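Local coordinates for protein bacteriocin (Brevibacillus sp. SKDU10, PDB 6LWZ) that acts as a bacteriocin, a small disulfide-bonded antimicrobial peptide of the defensin-like type that probably inhibits or kills competing bacteria, at residues 12-17 with 32-37; 28-33 with 40-45. One frame throughout, in Å; residues are numbered along the deposited sequence.

Contact 1: 12-17 with 32-37; sequences RFIVKD and YVACMN
The Tyr-32 ring carries the ammonium group of Lys-16 over one face, while its other face is turned to Tyr-42 on the next strand. Lys-16 NZ stands 4.4 Å from the Tyr-32 ring centroid and only 14° off the normal, which qualifies the pair as cation-pi; the nitrogen is displaced somewhat toward the rim. The second flat group, the Phe-13 ring, meets Val-33 obliquely, its CE2 atom 3.5 Å from Val-33 CG1. Both meetings lie in an antiparallel beta hairpin of this defensin-like peptide, formed by strands 10-20 and 26-35; the short segments 12-17 and 32-35 run at 147° between their N-to-C directions.

Register follows from the CA pairing of Arg-12 with Ala-34, Phe-13 with Val-33 and Ile-14 with Tyr-32. The first and last are hydrogen-bonded pairs, each closed by two backbone bonds; the shortest runs from Ala-34 N to Arg-12 O at 2.7 Å. The middle pair is non-hydrogen-bonded, and there Phe-13 CA lies 3.3 Å from Tyr-32 O in a CA-H...O contact.

Arg-12, Ile-14, Tyr-32 and Ala-34 occupy one face of the sheet. Lys-16 reaches Tyr-32 diagonally, from two residues beyond Ile-14, the direct partner of the tyrosine. Phe-13 and Val-33 share the opposite face, side by side and pointing the same way, and Val-33 is also covered there by Cys-2 and Cys-6. Cys-6 is joined by a disulfide to Cys-35, so the covalent link to the N-terminal loop leaves strand 26-35 just past the paired residues.

On the sheet face that carries Tyr-32, a methyl of Ile-14 and that of Ala-34 are pressed together. Ile-14 chi2 is 94°, away from a staggered value, and this places CD1 3.4 Å from Ala-34 CB, tighter than usual van der Waals contact.

Contact 2: 28-33 with 40-45; sequences YKQVYV and HLYCRT
Val-31 O is gripped by two amides of the facing strand, Cys-43 N at 2.7 Å and Arg-44 N at 3.1 Å. Two successive residues facing one define a classic beta bulge, and the register accordingly shifts by one between Val-31 and Tyr-32. Val-31 N answers with a bond to Arg-44 O, and Val-33 and Leu-41 exchange two backbone bonds beyond the bulge.

Tyr-42 OH donates to Thr-45 OG1, which donates in turn to Gln-30 OE1 at 2.6 Å. A bend at chi2 (-72°) turns Gln-30 CD back toward segment 40-45; OE1 also lies in plane at the edge of the Tyr-42 ring. That ring directs its edge at the face of Tyr-32, with centroids 5.6 Å apart and planes at 78°, a T-shaped pair. Tyr-42 CA sits over the same Tyr-32 face, 3.7 Å from the centroid, as a CH-pi contact.

Val-33 CG1 packs on Cys-43 SG at 3.8 Å, and that sulfur is bonded to Cys-2. Arg-44 NH2 forms a salt bridge with Glu-46 OE1, farther along its own strand. The bulged hairpin joins central strand 26-35 to outer strand 40-48, with strand 10-20 hydrogen-bonded along the other edge of 26-35.

In the fold
Contacts 1 and 2 lie side by side in one three-stranded antiparallel sheet, their centres about 7 Å apart. Strand order across it is 10-20, 26-35, 40-48, the same as along the chain, so the contacts are consecutive hairpins sharing the central strand; Tyr-32 and Val-33 belong to both. A probable hydrogen bond from Gln-30 N to Lys-16 O, 2.7 Å long, joins them directly, and Ile-14 CD1 packs across on His-40 NE2. Each contact also holds one half of a disulfide to the N-terminal loop, which ties that loop to two strands of the sheet in this helix-free, defensin-like peptide.

Contact 1: 12-17 with 32-37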
loop_
_atom_site.group_PDB
_atom_site.type_symbol
_atom_site.label_atom_id
_atom_site.label_comp_id
_atom_site.label_asym_id
_atom_site.label_seq_id
_atom_site.Cartn_x
_atom_site.Cartn_y
_atom_site.Cartn_z
ATOM N N ARG A 12 -7.421 6.457 -8.239
ATOM C CA ARG A 12 -7.786 5.211 -7.561
ATOM C C ARG A 12 -6.661 4.724 -6.648
ATOM O O ARG A 12 -5.576 5.299 -6.614
ATOM C CB ARG A 12 -8.182 4.119 -8.570
ATOM C CG ARG A 12 -7.101 3.752 -9.579
ATOM C CD ARG A 12 -7.697 3.349 -10.921
ATOM N NE ARG A 12 -8.441 4.451 -11.536
ATOM C CZ ARG A 12 -9.184 4.364 -12.640
ATOM N NH1 ARG A 12 -9.312 3.216 -13.296
ATOM N NH2 ARG A 12 -9.810 5.445 -13.090
ATOM N N PHE A 13 -6.959 3.682 -5.884
ATOM C CA PHE A 13 -5.969 2.992 -5.077
ATOM C C PHE A 13 -5.654 1.647 -5.717
ATOM O O PHE A 13 -6.555 0.970 -6.206
ATOM C CB PHE A 13 -6.499 2.776 -3.663
ATOM C CG PHE A 13 -6.536 4.024 -2.840
ATOM C CD1 PHE A 13 -7.606 4.903 -2.938
ATOM C CD2 PHE A 13 -5.497 4.326 -1.964
ATOM C CE1 PHE A 13 -7.644 6.060 -2.173
ATOM C CE2 PHE A 13 -5.525 5.479 -1.194
ATOM C CZ PHE A 13 -6.598 6.351 -1.300
ATOM N N ILE A 14 -4.375 1.284 -5.731
ATOM C CA ILE A 14 -3.947 -0.049 -6.158
ATOM C C ILE A 14 -3.355 -0.839 -4.983
ATOM O O ILE A 14 -2.393 -0.411 -4.346
ATOM C CB ILE A 14 -2.929 0.014 -7.313
ATOM C CG1 ILE A 14 -3.540 0.719 -8.520
ATOM C CG2 ILE A 14 -2.503 -1.386 -7.725
ATOM C CD1 ILE A 14 -3.241 2.192 -8.564
ATOM N N VAL A 15 -3.936 -2.010 -4.736
ATOM C CA VAL A 15 -3.593 -2.861 -3.600
ATOM C C VAL A 15 -2.790 -4.057 -4.084
ATOM O O VAL A 15 -3.270 -4.834 -4.898
ATOM C CB VAL A 15 -4.866 -3.379 -2.907
ATOM C CG1 VAL A 15 -4.530 -4.383 -1.816
ATOM C CG2 VAL A 15 -5.666 -2.224 -2.334
ATOM N N LYS A 16 -1.567 -4.188 -3.575
ATOM C CA LYS A 16 -0.670 -5.280 -3.940
ATOM C C LYS A 16 -0.377 -6.132 -2.713
ATOM O O LYS A 16 0.237 -5.664 -1.758
ATOM C CB LYS A 16 0.628 -4.722 -4.521
ATOM C CG LYS A 16 0.474 -4.150 -5.921
ATOM C CD LYS A 16 1.416 -2.982 -6.171
ATOM C CE LYS A 16 1.271 -2.440 -7.586
ATOM N NZ LYS A 16 2.075 -1.205 -7.823
ATOM N N ASP A 17 -0.834 -7.379 -2.754
ATOM C CA ASP A 17 -0.631 -8.337 -1.674
ATOM C C ASP A 17 0.752 -8.964 -1.790
ATOM O O ASP A 17 1.145 -9.414 -2.866
ATOM C CB ASP A 17 -1.705 -9.421 -1.731
ATOM C CG ASP A 17 -1.602 -10.406 -0.590
ATOM O OD1 ASP A 17 -0.572 -11.109 -0.491
ATOM O OD2 ASP A 17 -2.560 -10.489 0.205
ATOM N N TYR A 32 -0.868 1.592 -2.865
ATOM C CA TYR A 32 -0.430 2.731 -3.662
ATOM C C TYR A 32 -1.640 3.554 -4.068
ATOM O O TYR A 32 -2.760 3.037 -4.138
ATOM C CB TYR A 32 0.301 2.248 -4.918
ATOM C CG TYR A 32 1.733 1.824 -4.682
ATOM C CD1 TYR A 32 2.025 0.654 -3.993
ATOM C CD2 TYR A 32 2.796 2.591 -5.161
ATOM C CE1 TYR A 32 3.338 0.258 -3.774
ATOM C CE2 TYR A 32 4.115 2.208 -4.949
ATOM C CZ TYR A 32 4.383 1.040 -4.253
ATOM O OH TYR A 32 5.686 0.649 -4.032
ATOM N N VAL A 33 -1.403 4.836 -4.323
ATOM C CA VAL A 33 -2.411 5.724 -4.904
ATOM C C VAL A 33 -2.026 5.999 -6.347
ATOM O O VAL A 33 -0.863 6.293 -6.641
ATOM C CB VAL A 33 -2.557 7.081 -4.153
ATOM C CG1 VAL A 33 -2.723 6.863 -2.665
ATOM C CG2 VAL A 33 -1.372 8.001 -4.403
ATOM N N ALA A 34 -2.993 5.869 -7.248
ATOM C CA ALA A 34 -2.830 6.328 -8.615
ATOM C C ALA A 34 -3.474 7.694 -8.676
ATOM O O ALA A 34 -4.664 7.835 -8.418
ATOM C CB ALA A 34 -3.488 5.379 -9.590
ATOM N N CYS A 35 -2.668 8.703 -8.971
ATOM C CA CYS A 35 -3.139 10.080 -9.033
ATOM C C CYS A 35 -3.712 10.409 -10.407
ATOM O O CYS A 35 -3.362 9.776 -11.406
ATOM C CB CYS A 35 -1.989 11.043 -8.718
ATOM S SG CYS A 35 -1.320 10.893 -7.045
ATOM N N MET A 36 -4.472 11.484 -10.457
ATOM C CA MET A 36 -4.933 12.010 -11.711
ATOM C C MET A 36 -3.689 12.607 -12.374
ATOM O O MET A 36 -3.401 12.281 -13.468
ATOM C CB MET A 36 -6.005 13.077 -11.525
ATOM C CG MET A 36 -7.291 12.645 -10.868
ATOM S SD MET A 36 -8.359 11.505 -11.717
ATOM C CE MET A 36 -9.040 12.515 -12.993
ATOM N N ASN A 37 -2.954 13.432 -11.662
ATOM C CA ASN A 37 -1.768 14.108 -12.173
ATOM C C ASN A 37 -0.646 13.187 -12.609
ATOM O O ASN A 37 -0.461 12.956 -13.777
ATOM C CB ASN A 37 -1.291 15.174 -11.175
ATOM C CG ASN A 37 -1.798 16.589 -11.536
ATOM O OD1 ASN A 37 -2.949 16.958 -11.264
ATOM N ND2 ASN A 37 -0.923 17.391 -12.141
#

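Contact 2: 28-33 with 40-45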
loop_
_atom_site.group_PDB
_atom_site.type_symbol
_atom_site.label_atom_id
_atom_site.label_comp_id
_atom_site.label_asym_id
_atom_site.label_seq_id
_atom_site.Cartn_x
_atom_site.Cartn_y
_atom_site.Cartn_z
ATOM N N TYR A 28 0.684 -8.982 4.696
ATOM C CA TYR A 28 0.571 -7.551 4.435
ATOM C C TYR A 28 0.313 -7.233 2.962
ATOM O O TYR A 28 0.598 -8.036 2.066
ATOM C CB TYR A 28 1.816 -6.793 4.946
ATOM C CG TYR A 28 3.043 -6.970 4.080
ATOM C CD1 TYR A 28 3.722 -8.178 4.055
ATOM C CD2 TYR A 28 3.518 -5.934 3.280
ATOM C CE1 TYR A 28 4.842 -8.357 3.269
ATOM C CE2 TYR A 28 4.645 -6.102 2.487
ATOM C CZ TYR A 28 5.300 -7.317 2.489
ATOM O OH TYR A 28 6.403 -7.516 1.700
ATOM N N LYS A 29 -0.252 -6.050 2.741
ATOM C CA LYS A 29 -0.498 -5.521 1.404
ATOM C C LYS A 29 0.140 -4.154 1.310
ATOM O O LYS A 29 -0.004 -3.344 2.224
ATOM C CB LYS A 29 -1.997 -5.390 1.136
ATOM C CG LYS A 29 -2.770 -6.685 1.303
ATOM C CD LYS A 29 -4.263 -6.474 1.117
ATOM C CE LYS A 29 -5.042 -7.690 1.581
ATOM N NZ LYS A 29 -6.486 -7.561 1.275
ATOM N N GLN A 30 0.859 -3.907 0.222
ATOM C CA GLN A 30 1.364 -2.575 -0.067
ATOM C C GLN A 30 0.283 -1.819 -0.821
ATOM O O GLN A 30 -0.232 -2.318 -1.816
ATOM C CB GLN A 30 2.641 -2.636 -0.904
ATOM C CG GLN A 30 3.841 -3.238 -0.188
ATOM C CD GLN A 30 4.417 -2.332 0.881
ATOM O OE1 GLN A 30 3.729 -1.949 1.832
ATOM N NE2 GLN A 30 5.696 -1.996 0.741
ATOM N N VAL A 31 -0.052 -0.627 -0.334
ATOM C CA VAL A 31 -1.105 0.196 -0.909
ATOM C C VAL A 31 -0.482 1.397 -1.610
ATOM O O VAL A 31 0.318 2.128 -1.024
ATOM C CB VAL A 31 -2.097 0.688 0.170
ATOM C CG1 VAL A 31 -3.224 1.518 -0.442
ATOM C CG2 VAL A 31 -2.679 -0.487 0.931
ATOM N N TYR A 32 -0.868 1.592 -2.865
ATOM C CA TYR A 32 -0.430 2.731 -3.662
ATOM C C TYR A 32 -1.640 3.554 -4.068
ATOM O O TYR A 32 -2.760 3.037 -4.138
ATOM C CB TYR A 32 0.301 2.248 -4.918
ATOM C CG TYR A 32 1.733 1.824 -4.682
ATOM C CD1 TYR A 32 2.025 0.654 -3.993
ATOM C CD2 TYR A 32 2.796 2.591 -5.161
ATOM C CE1 TYR A 32 3.338 0.258 -3.774
ATOM C CE2 TYR A 32 4.115 2.208 -4.949
ATOM C CZ TYR A 32 4.383 1.040 -4.253
ATOM O OH TYR A 32 5.686 0.649 -4.032
ATOM N N VAL A 33 -1.403 4.836 -4.323
ATOM C CA VAL A 33 -2.411 5.724 -4.904
ATOM C C VAL A 33 -2.026 5.999 -6.347
ATOM O O VAL A 33 -0.863 6.293 -6.641
ATOM C CB VAL A 33 -2.557 7.081 -4.153
ATOM C CG1 VAL A 33 -2.723 6.863 -2.665
ATOM C CG2 VAL A 33 -1.372 8.001 -4.403
ATOM N N HIS A 40 1.666 6.291 -10.004
ATOM C CA HIS A 40 1.783 5.574 -8.761
ATOM C C HIS A 40 2.714 5.959 -7.669
ATOM O O HIS A 40 3.901 5.950 -7.840
ATOM C CB HIS A 40 2.037 4.131 -9.088
ATOM C CG HIS A 40 0.978 3.548 -9.928
ATOM N ND1 HIS A 40 0.416 4.232 -10.974
ATOM C CD2 HIS A 40 0.340 2.371 -9.855
ATOM C CE1 HIS A 40 -0.531 3.499 -11.504
ATOM N NE2 HIS A 40 -0.580 2.358 -10.855
ATOM N N LEU A 41 2.150 6.221 -6.511
ATOM C CA LEU A 41 2.957 6.559 -5.328
ATOM C C LEU A 41 2.554 5.646 -4.177
ATOM O O LEU A 41 1.366 5.386 -3.986
ATOM C CB LEU A 41 2.736 8.024 -4.963
ATOM C CG LEU A 41 3.201 9.025 -6.008
ATOM C CD1 LEU A 41 2.921 10.438 -5.558
ATOM C CD2 LEU A 41 4.661 8.843 -6.354
ATOM N N TYR A 42 3.563 5.213 -3.441
ATOM C CA TYR A 42 3.370 4.351 -2.260
ATOM C C TYR A 42 2.571 5.116 -1.209
ATOM O O TYR A 42 2.927 6.214 -0.864
ATOM C CB TYR A 42 4.723 4.012 -1.657
ATOM C CG TYR A 42 4.598 3.288 -0.355
ATOM C CD1 TYR A 42 4.174 1.982 -0.333
ATOM C CD2 TYR A 42 4.882 3.909 0.836
ATOM C CE1 TYR A 42 4.041 1.292 0.849
ATOM C CE2 TYR A 42 4.763 3.238 2.030
ATOM C CZ TYR A 42 4.338 1.929 2.030
ATOM O OH TYR A 42 4.205 1.249 3.183
ATOM N N CYS A 43 1.516 4.486 -0.725
ATOM C CA CYS A 43 0.652 5.117 0.286
ATOM C C CYS A 43 0.960 4.550 1.665
ATOM O O CYS A 43 1.412 5.306 2.492
ATOM C CB CYS A 43 -0.824 4.880 -0.015
ATOM S SG CYS A 43 -1.964 5.916 0.931
ATOM N N ARG A 44 0.732 3.262 1.860
ATOM C CA ARG A 44 0.834 2.659 3.180
ATOM C C ARG A 44 0.808 1.138 3.115
ATOM O O ARG A 44 0.546 0.554 2.069
ATOM C CB ARG A 44 -0.304 3.177 4.082
ATOM C CG ARG A 44 -1.692 3.084 3.459
ATOM C CD ARG A 44 -2.806 3.415 4.436
ATOM N NE ARG A 44 -3.310 2.217 5.112
ATOM C CZ ARG A 44 -3.208 1.955 6.416
ATOM N NH1 ARG A 44 -2.615 2.805 7.258
ATOM N NH2 ARG A 44 -3.718 0.821 6.888
ATOM N N THR A 45 1.106 0.510 4.245
ATOM C CA THR A 45 1.052 -0.938 4.392
ATOM C C THR A 45 -0.197 -1.293 5.183
ATOM O O THR A 45 -0.483 -0.661 6.201
ATOM C CB THR A 45 2.290 -1.460 5.156
ATOM O OG1 THR A 45 3.463 -1.306 4.342
ATOM C CG2 THR A 45 2.124 -2.941 5.547
#